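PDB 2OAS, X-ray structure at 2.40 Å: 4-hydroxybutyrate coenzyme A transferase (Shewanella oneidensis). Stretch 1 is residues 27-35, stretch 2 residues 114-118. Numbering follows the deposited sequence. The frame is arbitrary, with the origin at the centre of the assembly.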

HETATM    1  N   MSE A  27      -9.422  10.164  19.901  1.00 39.61           N
HETATM    2  CA  MSE A  27      -8.225  10.179  20.722  1.00 43.47           C
HETATM    3  C   MSE A  27      -8.378  10.926  22.034  1.00 41.71           C
HETATM    4  O   MSE A  27      -9.398  10.812  22.708  1.00 41.28           O
HETATM    5  CB  MSE A  27      -7.073  10.771  19.916  1.00 50.79           C
HETATM    6  CG  MSE A  27      -6.602   9.830  18.822  1.00 60.96           C
HETATM    7 SE   MSE A  27      -5.393   8.430  19.484  1.00 77.03          SE
HETATM    8  CE  MSE A  27      -6.560   7.462  20.698  1.00 70.74           C
ATOM      9  N   GLY A  28      -7.350  11.685  22.391  1.00 39.49           N
ATOM     10  CA  GLY A  28      -7.384  12.435  23.631  1.00 38.30           C
ATOM     11  C   GLY A  28      -8.427  13.532  23.657  1.00 36.51           C
ATOM     12  O   GLY A  28      -8.715  14.086  24.716  1.00 35.92           O
ATOM     13  N   ALA A  29      -9.009  13.843  22.507  1.00 35.97           N
ATOM     14  CA  ALA A  29     -10.016  14.906  22.430  1.00 36.13           C
ATOM     15  C   ALA A  29     -11.453  14.422  22.528  1.00 35.39           C
ATOM     16  O   ALA A  29     -12.373  15.239  22.532  1.00 35.75           O
ATOM     17  CB  ALA A  29      -9.832  15.707  21.134  1.00 36.44           C
ATOM     18  N   THR A  30     -11.643  13.105  22.612  1.00 34.24           N
ATOM     19  CA  THR A  30     -12.978  12.525  22.724  1.00 32.69           C
ATOM     20  C   THR A  30     -13.797  13.362  23.704  1.00 33.09           C
ATOM     21  O   THR A  30     -13.433  13.524  24.852  1.00 32.36           O
ATOM     22  CB  THR A  30     -12.897  11.051  23.198  1.00 32.86           C
ATOM     23  OG1 THR A  30     -12.176  10.293  22.230  1.00 33.41           O
ATOM     24  CG2 THR A  30     -14.282  10.448  23.370  1.00 30.62           C
ATOM     25  N   PRO A  31     -14.909  13.929  23.232  1.00 34.65           N
ATOM     26  CA  PRO A  31     -15.787  14.767  24.048  1.00 34.42           C
ATOM     27  C   PRO A  31     -16.587  13.980  25.065  1.00 34.44           C
ATOM     28  O   PRO A  31     -17.811  13.892  24.967  1.00 34.50           O
ATOM     29  CB  PRO A  31     -16.692  15.440  23.011  1.00 35.43           C
ATOM     30  CG  PRO A  31     -15.924  15.346  21.725  1.00 34.94           C
ATOM     31  CD  PRO A  31     -15.337  13.960  21.816  1.00 35.06           C
ATOM     32  N   LYS A  32     -15.891  13.423  26.047  1.00 34.68           N
ATOM     33  CA  LYS A  32     -16.525  12.635  27.098  1.00 35.04           C
ATOM     34  C   LYS A  32     -17.714  13.352  27.752  1.00 33.14           C
ATOM     35  O   LYS A  32     -18.772  12.756  27.958  1.00 32.86           O
ATOM     36  CB  LYS A  32     -15.488  12.283  28.169  1.00 36.94           C
ATOM     37  CG  LYS A  32     -15.992  11.282  29.204  1.00 38.99           C
ATOM     38  CD  LYS A  32     -14.961  11.018  30.292  1.00 40.51           C
ATOM     39  CE  LYS A  32     -15.510  10.036  31.305  1.00 42.04           C
ATOM     40  NZ  LYS A  32     -16.823  10.508  31.823  1.00 43.55           N
ATOM     41  N   VAL A  33     -17.530  14.626  28.080  1.00 31.29           N
ATOM     42  CA  VAL A  33     -18.580  15.406  28.718  1.00 30.46           C
ATOM     43  C   VAL A  33     -19.856  15.396  27.895  1.00 30.77           C
ATOM     44  O   VAL A  33     -20.955  15.279  28.431  1.00 34.67           O
ATOM     45  CB  VAL A  33     -18.154  16.876  28.908  1.00 29.32           C
ATOM     46  CG1 VAL A  33     -19.267  17.658  29.573  1.00 28.82           C
ATOM     47  CG2 VAL A  33     -16.903  16.953  29.739  1.00 29.11           C
ATOM     48  N   LEU A  34     -19.707  15.521  26.585  1.00 29.47           N
ATOM     49  CA  LEU A  34     -20.848  15.535  25.684  1.00 28.24           C
ATOM     50  C   LEU A  34     -21.327  14.130  25.384  1.00 28.22           C
ATOM     51  O   LEU A  34     -22.522  13.889  25.319  1.00 30.61           O
ATOM     52  CB  LEU A  34     -20.472  16.242  24.380  1.00 25.27           C
ATOM     53  CG  LEU A  34     -21.054  17.636  24.104  1.00 24.99           C
ATOM     54  CD1 LEU A  34     -21.134  18.456  25.374  1.00 22.19           C
ATOM     55  CD2 LEU A  34     -20.189  18.350  23.038  1.00 25.13           C
ATOM     56  N   LEU A  35     -20.398  13.204  25.207  1.00 27.86           N
ATOM     57  CA  LEU A  35     -20.772  11.839  24.892  1.00 29.27           C
ATOM     58  C   LEU A  35     -21.524  11.186  26.056  1.00 30.68           C
ATOM     59  O   LEU A  35     -22.370  10.330  25.834  1.00 30.27           O
ATOM     60  CB  LEU A  35     -19.528  11.019  24.485  1.00 25.80           C
ATOM     61  CG  LEU A  35     -18.845  11.307  23.124  1.00 23.24           C
ATOM     62  CD1 LEU A  35     -17.638  10.420  22.975  1.00 21.25           C
ATOM     63  CD2 LEU A  35     -19.792  11.088  21.952  1.00 21.53           C
ATOM     64  N   ALA A 114     -21.161  16.945  14.117  1.00 32.66           N
ATOM     65  CA  ALA A 114     -19.862  16.578  14.673  1.00 32.46           C
ATOM     66  C   ALA A 114     -19.750  17.024  16.122  1.00 32.29           C
ATOM     67  O   ALA A 114     -19.962  18.198  16.435  1.00 33.24           O
ATOM     68  CB  ALA A 114     -18.752  17.215  13.864  1.00 32.30           C
ATOM     69  N   ILE A 115     -19.418  16.089  17.004  1.00 29.98           N
ATOM     70  CA  ILE A 115     -19.254  16.410  18.408  1.00 28.95           C
ATOM     71  C   ILE A 115     -17.771  16.671  18.614  1.00 28.09           C
ATOM     72  O   ILE A 115     -16.933  15.813  18.316  1.00 26.46           O
ATOM     73  CB  ILE A 115     -19.643  15.233  19.328  1.00 30.81           C
ATOM     74  CG1 ILE A 115     -20.965  14.604  18.871  1.00 32.98           C
ATOM     75  CG2 ILE A 115     -19.728  15.731  20.762  1.00 29.97           C
ATOM     76  CD1 ILE A 115     -22.128  15.562  18.830  1.00 36.07           C
ATOM     77  N   ILE A 116     -17.432  17.844  19.132  1.00 26.86           N
ATOM     78  CA  ILE A 116     -16.027  18.141  19.319  1.00 26.18           C
ATOM     79  C   ILE A 116     -15.707  18.840  20.628  1.00 25.52           C
ATOM     80  O   ILE A 116     -16.586  19.370  21.290  1.00 26.07           O
ATOM     81  CB  ILE A 116     -15.504  18.999  18.151  1.00 25.44           C
ATOM     82  CG1 ILE A 116     -16.207  20.352  18.134  1.00 24.99           C
ATOM     83  CG2 ILE A 116     -15.794  18.312  16.844  1.00 22.92           C
ATOM     84  CD1 ILE A 116     -15.724  21.255  17.025  1.00 26.74           C
ATOM     85  N   GLN A 117     -14.433  18.819  20.997  1.00 26.51           N
ATOM     86  CA  GLN A 117     -13.961  19.461  22.214  1.00 26.62           C
ATOM     87  C   GLN A 117     -12.903  20.493  21.822  1.00 28.66           C
ATOM     88  O   GLN A 117     -11.873  20.130  21.239  1.00 28.69           O
ATOM     89  CB  GLN A 117     -13.327  18.437  23.138  1.00 26.28           C
ATOM     90  CG  GLN A 117     -12.983  19.018  24.491  1.00 28.02           C
ATOM     91  CD  GLN A 117     -12.442  17.998  25.446  1.00 28.18           C
ATOM     92  OE1 GLN A 117     -12.250  18.277  26.622  1.00 29.86           O
ATOM     93  NE2 GLN A 117     -12.195  16.793  24.944  1.00 30.02           N
ATOM     94  N   VAL A 118     -13.136  21.765  22.143  1.00 28.64           N
ATOM     95  CA  VAL A 118     -12.175  22.820  21.796  1.00 27.86           C
ATOM     96  C   VAL A 118     -11.749  23.717  22.944  1.00 27.94           C
ATOM     97  O   VAL A 118     -12.353  23.727  24.020  1.00 26.88           O
ATOM     98  CB  VAL A 118     -12.714  23.764  20.700  1.00 26.97           C
ATOM     99  CG1 VAL A 118     -13.054  22.995  19.429  1.00 27.67           C
ATOM    100  CG2 VAL A 118     -13.934  24.506  21.223  1.00 26.82           C
TER

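What does the strand offer first? Ala-114 is out of reach, so the contact starts at Ile-115, whose CA-to-CB bond points toward the other stretch. Its CG2 lies 3.5 Å from CD2 of Leu-34 and 3.8 Å from CB of Pro-31. A branched aliphatic side chain suits this place, since one methyl meets both a leucine and a proline ring in a buried, apolar setting.

How does Ile-116 contribute when its CA-to-CB bond points away? Through its backbone: CG of Pro-31 sits 3.7 Å from C of Ile-116. The compact proline ring can lie close against the strand, and its CG is also 3.6 Å from O of Ile-115. Pro-31 is the N-cap residue of the helix that carries Leu-34 to the strand.

What supplies the polar link? The CA-to-CB bond of Gln-117 again points toward the partner, with chi1 and chi2 both t. This extended side chain brings NE2 to 2.9 Å from O of Ala-29, donating a hydrogen bond to a backbone carbonyl in a buried setting.

What keeps that carbonyl's loop folded? A type I turn runs from Met-27 to Thr-30, where N of Thr-30 donates to O of Met-27 at 3.2 Å. Thr-30 OG1 donates to Met-27 O as well, at 2.9 Å. Val-118, beyond reach, ends the stretch without contact.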